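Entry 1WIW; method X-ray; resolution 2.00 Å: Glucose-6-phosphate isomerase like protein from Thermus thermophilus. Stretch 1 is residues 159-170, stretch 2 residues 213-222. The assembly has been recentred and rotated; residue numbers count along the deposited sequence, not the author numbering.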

ATOM      1  N   THR B 159       2.851  23.944  -1.823  1.00 10.84           N
ATOM      2  CA  THR B 159       1.464  23.471  -1.799  1.00 12.00           C
ATOM      3  C   THR B 159       1.250  22.383  -0.739  1.00 12.53           C
ATOM      4  O   THR B 159       0.167  22.270  -0.150  1.00 11.50           O
ATOM      5  CB  THR B 159       1.054  22.887  -3.168  1.00 13.26           C
ATOM      6  OG1 THR B 159       1.164  23.901  -4.176  1.00 14.98           O
ATOM      7  CG2 THR B 159      -0.381  22.366  -3.119  1.00 15.13           C
ATOM      8  N   LEU B 160       2.283  21.576  -0.509  1.00 10.93           N
ATOM      9  CA  LEU B 160       2.206  20.492   0.464  1.00  9.92           C
ATOM     10  C   LEU B 160       2.536  20.944   1.891  1.00  9.24           C
ATOM     11  O   LEU B 160       2.281  20.218   2.853  1.00  9.80           O
ATOM     12  CB  LEU B 160       3.142  19.352   0.033  1.00 12.25           C
ATOM     13  CG  LEU B 160       2.578  18.218  -0.841  1.00 16.21           C
ATOM     14  CD1 LEU B 160       1.448  18.702  -1.715  1.00 15.36           C
ATOM     15  CD2 LEU B 160       3.700  17.615  -1.671  1.00 14.95           C
ATOM     16  N   LEU B 161       3.085  22.148   2.024  1.00 10.04           N
ATOM     17  CA  LEU B 161       3.446  22.678   3.335  1.00 11.90           C
ATOM     18  C   LEU B 161       2.238  22.703   4.270  1.00 11.82           C
ATOM     19  O   LEU B 161       1.208  23.297   3.955  1.00 10.77           O
ATOM     20  CB  LEU B 161       4.030  24.090   3.193  1.00 13.39           C
ATOM     21  CG  LEU B 161       4.385  24.842   4.482  1.00 17.03           C
ATOM     22  CD1 LEU B 161       5.411  24.070   5.285  1.00 14.11           C
ATOM     23  CD2 LEU B 161       4.914  26.226   4.130  1.00 18.11           C
ATOM     24  N   GLU B 162       2.378  22.037   5.414  1.00 12.81           N
ATOM     25  CA  GLU B 162       1.325  21.959   6.421  1.00 15.82           C
ATOM     26  C   GLU B 162       0.032  21.319   5.926  1.00 16.08           C
ATOM     27  O   GLU B 162      -1.070  21.684   6.346  1.00 15.38           O
ATOM     28  CB  GLU B 162       1.054  23.346   7.005  1.00 18.24           C
ATOM     29  CG  GLU B 162       2.229  23.861   7.824  1.00 24.90           C
ATOM     30  CD  GLU B 162       1.976  25.216   8.438  1.00 28.55           C
ATOM     31  OE1 GLU B 162       0.986  25.355   9.188  1.00 33.16           O
ATOM     32  OE2 GLU B 162       2.773  26.142   8.174  1.00 31.17           O
ATOM     33  N   ARG B 163       0.181  20.363   5.019  1.00 14.09           N
ATOM     34  CA  ARG B 163      -0.955  19.621   4.494  1.00 15.26           C
ATOM     35  C   ARG B 163      -0.604  18.148   4.547  1.00 14.10           C
ATOM     36  O   ARG B 163       0.559  17.791   4.729  1.00 14.84           O
ATOM     37  CB  ARG B 163      -1.266  20.011   3.050  1.00 16.03           C
ATOM     38  CG  ARG B 163      -2.003  21.334   2.913  1.00 19.55           C
ATOM     39  CD  ARG B 163      -2.757  21.364   1.599  1.00 24.48           C
ATOM     40  NE  ARG B 163      -2.339  22.474   0.756  1.00 29.79           N
ATOM     41  CZ  ARG B 163      -2.761  23.722   0.906  1.00 30.43           C
ATOM     42  NH1 ARG B 163      -3.622  24.017   1.867  1.00 32.14           N
ATOM     43  NH2 ARG B 163      -2.307  24.674   0.103  1.00 31.22           N
ATOM     44  N   LEU B 164      -1.616  17.299   4.413  1.00 11.89           N
ATOM     45  CA  LEU B 164      -1.416  15.857   4.420  1.00 10.79           C
ATOM     46  C   LEU B 164      -1.567  15.416   2.972  1.00  9.89           C
ATOM     47  O   LEU B 164      -2.679  15.320   2.461  1.00  9.78           O
ATOM     48  CB  LEU B 164      -2.479  15.173   5.286  1.00 10.60           C
ATOM     49  CG  LEU B 164      -2.440  13.643   5.322  1.00 11.56           C
ATOM     50  CD1 LEU B 164      -1.080  13.177   5.822  1.00 10.07           C
ATOM     51  CD2 LEU B 164      -3.555  13.118   6.227  1.00 11.12           C
ATOM     52  N   PRO B 165      -0.445  15.173   2.280  1.00  9.98           N
ATOM     53  CA  PRO B 165      -0.544  14.751   0.882  1.00  9.10           C
ATOM     54  C   PRO B 165      -1.100  13.352   0.661  1.00 10.55           C
ATOM     55  O   PRO B 165      -0.806  12.411   1.402  1.00  9.64           O
ATOM     56  CB  PRO B 165       0.890  14.911   0.362  1.00 12.18           C
ATOM     57  CG  PRO B 165       1.724  14.722   1.576  1.00 11.33           C
ATOM     58  CD  PRO B 165       0.953  15.425   2.667  1.00 10.81           C
ATOM     59  N   LEU B 166      -1.929  13.243  -0.370  1.00 10.87           N
ATOM     60  CA  LEU B 166      -2.547  11.987  -0.762  1.00 11.27           C
ATOM     61  C   LEU B 166      -2.044  11.710  -2.176  1.00 10.43           C
ATOM     62  O   LEU B 166      -2.455  12.380  -3.124  1.00  9.30           O
ATOM     63  CB  LEU B 166      -4.072  12.128  -0.748  1.00 10.95           C
ATOM     64  CG  LEU B 166      -4.920  11.026  -1.393  1.00 14.96           C
ATOM     65  CD1 LEU B 166      -4.537   9.663  -0.844  1.00 13.14           C
ATOM     66  CD2 LEU B 166      -6.399  11.326  -1.144  1.00 14.55           C
ATOM     67  N   PHE B 167      -1.147  10.733  -2.309  1.00  8.84           N
ATOM     68  CA  PHE B 167      -0.569  10.388  -3.605  1.00  8.76           C
ATOM     69  C   PHE B 167      -1.325   9.273  -4.316  1.00  9.11           C
ATOM     70  O   PHE B 167      -1.587   8.220  -3.731  1.00  8.75           O
ATOM     71  CB  PHE B 167       0.892   9.962  -3.443  1.00  7.27           C
ATOM     72  CG  PHE B 167       1.763  10.995  -2.788  1.00  5.86           C
ATOM     73  CD1 PHE B 167       2.250  10.799  -1.502  1.00  6.09           C
ATOM     74  CD2 PHE B 167       2.111  12.156  -3.462  1.00  6.99           C
ATOM     75  CE1 PHE B 167       3.076  11.749  -0.897  1.00  4.32           C
ATOM     76  CE2 PHE B 167       2.935  13.111  -2.867  1.00  7.68           C
ATOM     77  CZ  PHE B 167       3.418  12.904  -1.581  1.00  7.75           C
ATOM     78  N   TYR B 168      -1.660   9.513  -5.583  1.00  8.80           N
ATOM     79  CA  TYR B 168      -2.378   8.541  -6.409  1.00 10.54           C
ATOM     80  C   TYR B 168      -1.668   8.433  -7.766  1.00 12.79           C
ATOM     81  O   TYR B 168      -1.559   9.419  -8.493  1.00 11.98           O
ATOM     82  CB  TYR B 168      -3.829   8.989  -6.612  1.00 10.41           C
ATOM     83  CG  TYR B 168      -4.662   8.038  -7.446  1.00 12.67           C
ATOM     84  CD1 TYR B 168      -5.531   8.520  -8.426  1.00 12.38           C
ATOM     85  CD2 TYR B 168      -4.568   6.656  -7.273  1.00 12.55           C
ATOM     86  CE1 TYR B 168      -6.283   7.647  -9.218  1.00 14.26           C
ATOM     87  CE2 TYR B 168      -5.314   5.777  -8.060  1.00 13.92           C
ATOM     88  CZ  TYR B 168      -6.167   6.282  -9.031  1.00 15.12           C
ATOM     89  OH  TYR B 168      -6.882   5.418  -9.832  1.00 18.45           O
ATOM     90  N   SER B 169      -1.178   7.236  -8.087  1.00 14.38           N
ATOM     91  CA  SER B 169      -0.461   6.993  -9.337  1.00 15.19           C
ATOM     92  C   SER B 169      -1.048   5.835 -10.141  1.00 16.39           C
ATOM     93  O   SER B 169      -0.563   4.705 -10.074  1.00 15.82           O
ATOM     94  CB  SER B 169       1.012   6.700  -9.048  1.00 18.81           C
ATOM     95  OG  SER B 169       1.152   5.561  -8.210  1.00 18.47           O
ATOM     96  N   PRO B 170      -2.095   6.114 -10.925  1.00 16.19           N
ATOM     97  CA  PRO B 170      -2.795   5.138 -11.769  1.00 20.04           C
ATOM     98  C   PRO B 170      -1.892   4.376 -12.746  1.00 19.85           C
ATOM     99  O   PRO B 170      -2.063   3.174 -12.941  1.00 19.55           O
ATOM    100  CB  PRO B 170      -3.819   5.996 -12.517  1.00 19.25           C
ATOM    101  CG  PRO B 170      -4.066   7.132 -11.598  1.00 16.86           C
ATOM    102  CD  PRO B 170      -2.691   7.453 -11.074  1.00 17.72           C
ATOM    103  N   GLY B 213      -6.468  15.945  11.697  1.00 27.73           N
ATOM    104  CA  GLY B 213      -5.200  16.086  10.923  1.00 28.25           C
ATOM    105  C   GLY B 213      -5.221  17.267   9.970  1.00 27.69           C
ATOM    106  O   GLY B 213      -6.257  17.909   9.795  1.00 28.41           O
ATOM    107  N   ASP B 214      -4.078  17.553   9.353  1.00 26.25           N
ATOM    108  CA  ASP B 214      -3.964  18.663   8.409  1.00 24.36           C
ATOM    109  C   ASP B 214      -4.865  18.443   7.199  1.00 22.75           C
ATOM    110  O   ASP B 214      -5.233  17.306   6.887  1.00 20.08           O
ATOM    111  CB  ASP B 214      -2.516  18.803   7.920  1.00 27.63           C
ATOM    112  CG  ASP B 214      -1.521  18.930   9.056  1.00 29.14           C
ATOM    113  OD1 ASP B 214      -1.693  19.830   9.903  1.00 31.54           O
ATOM    114  OD2 ASP B 214      -0.564  18.129   9.098  1.00 32.26           O
ATOM    115  N   PRO B 215      -5.230  19.529   6.494  1.00 19.96           N
ATOM    116  CA  PRO B 215      -6.089  19.394   5.315  1.00 19.46           C
ATOM    117  C   PRO B 215      -5.388  18.574   4.232  1.00 16.48           C
ATOM    118  O   PRO B 215      -4.166  18.636   4.089  1.00 16.92           O
ATOM    119  CB  PRO B 215      -6.336  20.843   4.896  1.00 19.73           C
ATOM    120  CG  PRO B 215      -5.095  21.545   5.361  1.00 23.21           C
ATOM    121  CD  PRO B 215      -4.868  20.939   6.722  1.00 20.99           C
ATOM    122  N   LEU B 216      -6.160  17.808   3.474  1.00 13.71           N
ATOM    123  CA  LEU B 216      -5.596  16.965   2.424  1.00 13.94           C
ATOM    124  C   LEU B 216      -5.132  17.716   1.179  1.00 13.24           C
ATOM    125  O   LEU B 216      -5.691  18.746   0.805  1.00 12.23           O
ATOM    126  CB  LEU B 216      -6.614  15.902   2.013  1.00 15.56           C
ATOM    127  CG  LEU B 216      -6.936  14.808   3.033  1.00 19.08           C
ATOM    128  CD1 LEU B 216      -8.157  14.033   2.577  1.00 18.94           C
ATOM    129  CD2 LEU B 216      -5.735  13.879   3.191  1.00 20.59           C
ATOM    130  N   ALA B 217      -4.095  17.183   0.547  1.00 13.31           N
ATOM    131  CA  ALA B 217      -3.553  17.737  -0.684  1.00 11.84           C
ATOM    132  C   ALA B 217      -3.452  16.546  -1.631  1.00 11.52           C
ATOM    133  O   ALA B 217      -2.562  15.703  -1.496  1.00  9.28           O
ATOM    134  CB  ALA B 217      -2.172  18.336  -0.442  1.00 12.32           C
ATOM    135  N   ALA B 218      -4.382  16.456  -2.571  1.00  9.65           N
ATOM    136  CA  ALA B 218      -4.362  15.354  -3.517  1.00 10.47           C
ATOM    137  C   ALA B 218      -3.259  15.589  -4.538  1.00  9.95           C
ATOM    138  O   ALA B 218      -3.124  16.690  -5.076  1.00  9.20           O
ATOM    139  CB  ALA B 218      -5.707  15.235  -4.211  1.00 10.62           C
ATOM    140  N   VAL B 219      -2.459  14.559  -4.787  1.00  8.46           N
ATOM    141  CA  VAL B 219      -1.376  14.666  -5.760  1.00  9.21           C
ATOM    142  C   VAL B 219      -1.540  13.545  -6.769  1.00 10.14           C
ATOM    143  O   VAL B 219      -1.222  12.392  -6.482  1.00  7.62           O
ATOM    144  CB  VAL B 219       0.008  14.542  -5.086  1.00  8.76           C
ATOM    145  CG1 VAL B 219       1.105  14.720  -6.121  1.00 10.09           C
ATOM    146  CG2 VAL B 219       0.148  15.582  -3.989  1.00  9.51           C
ATOM    147  N   LEU B 220      -2.059  13.882  -7.946  1.00 11.43           N
ATOM    148  CA  LEU B 220      -2.269  12.882  -8.985  1.00 11.25           C
ATOM    149  C   LEU B 220      -0.986  12.749  -9.801  1.00 10.34           C
ATOM    150  O   LEU B 220      -0.561  13.685 -10.473  1.00 10.22           O
ATOM    151  CB  LEU B 220      -3.447  13.290  -9.874  1.00 12.01           C
ATOM    152  CG  LEU B 220      -4.720  13.665  -9.102  1.00 15.12           C
ATOM    153  CD1 LEU B 220      -5.841  13.998 -10.070  1.00 16.12           C
ATOM    154  CD2 LEU B 220      -5.131  12.517  -8.186  1.00 16.58           C
ATOM    155  N   LEU B 221      -0.370  11.578  -9.722  1.00  8.56           N
ATOM    156  CA  LEU B 221       0.880  11.314 -10.416  1.00  7.81           C
ATOM    157  C   LEU B 221       0.720  10.668 -11.792  1.00  8.37           C
ATOM    158  O   LEU B 221       0.337   9.503 -11.899  1.00  7.45           O
ATOM    159  CB  LEU B 221       1.763  10.418  -9.535  1.00  7.47           C
ATOM    160  CG  LEU B 221       2.143  11.015  -8.180  1.00  7.85           C
ATOM    161  CD1 LEU B 221       2.727   9.944  -7.279  1.00 11.41           C
ATOM    162  CD2 LEU B 221       3.138  12.143  -8.410  1.00  9.58           C
ATOM    163  N   GLY B 222       1.011  11.426 -12.842  1.00  8.11           N
ATOM    164  CA  GLY B 222       0.936  10.870 -14.184  1.00 11.82           C
ATOM    165  C   GLY B 222      -0.402  10.881 -14.906  1.00 11.54           C
ATOM    166  O   GLY B 222      -1.427  11.241 -14.334  1.00 11.44           O
TER

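A proline sits within this parallel strand pairing, one residue in from the start of the first strand, without interrupting its hydrogen bonds. Pro165 has no amide hydrogen, but in a parallel ladder alternate residues of a strand bond to a given neighbour, and here Leu164, Leu166 and Tyr168 supply both the N and the O that face the second strand. Pro165 falls between them. Its CA still approaches Ala217 O at 3.3 Å, with an angle of 142° at the hydrogen, a CA-H...O contact.

The strand directions differ by 25°, and six hydrogen bonds hold the register. Leu164 N donates to Pro215 O (2.9 Å, 170°), and Ala217 N to Leu164 O (3.0 Å, 153°, the most bent of the six). Leu166 N then reaches Ala217 O at 2.8 Å, while Val219 N meets Leu166 O at 2.7 Å, the shortest. Tyr168 N to Val219 O (3.0 Å) and Leu221 N to Tyr168 O (2.8 Å) complete the series.

Side chains alternate between the two faces. Pro165, Phe167, Ala217 and Val219 share one, where Phe167 CD2 packs 3.6 Å from Val219 CB, obliquely to the ring. Leu160, from the end of the preceding helix, covers this face too: its CD1 lies 3.9 Å from Ala217 CB and 4.1 Å from Val219 CG2. On the other face, Leu164 CD2 meets Leu216 CD2 at 3.8 Å, and Leu220 CD2 approaches the edge of the Tyr168 ring, 4.0 Å from CD1 of that tyrosine.

The entry to the first strand is braced locally. A type II turn runs from Leu160 to Arg163, with Arg163 N bonded to Leu160 O at 3.0 Å. The Arg163 side chain folds back so that NE donates to Thr159 O (2.7 Å, 135°), leaving its CD 3.7 Å from Ala217 CB.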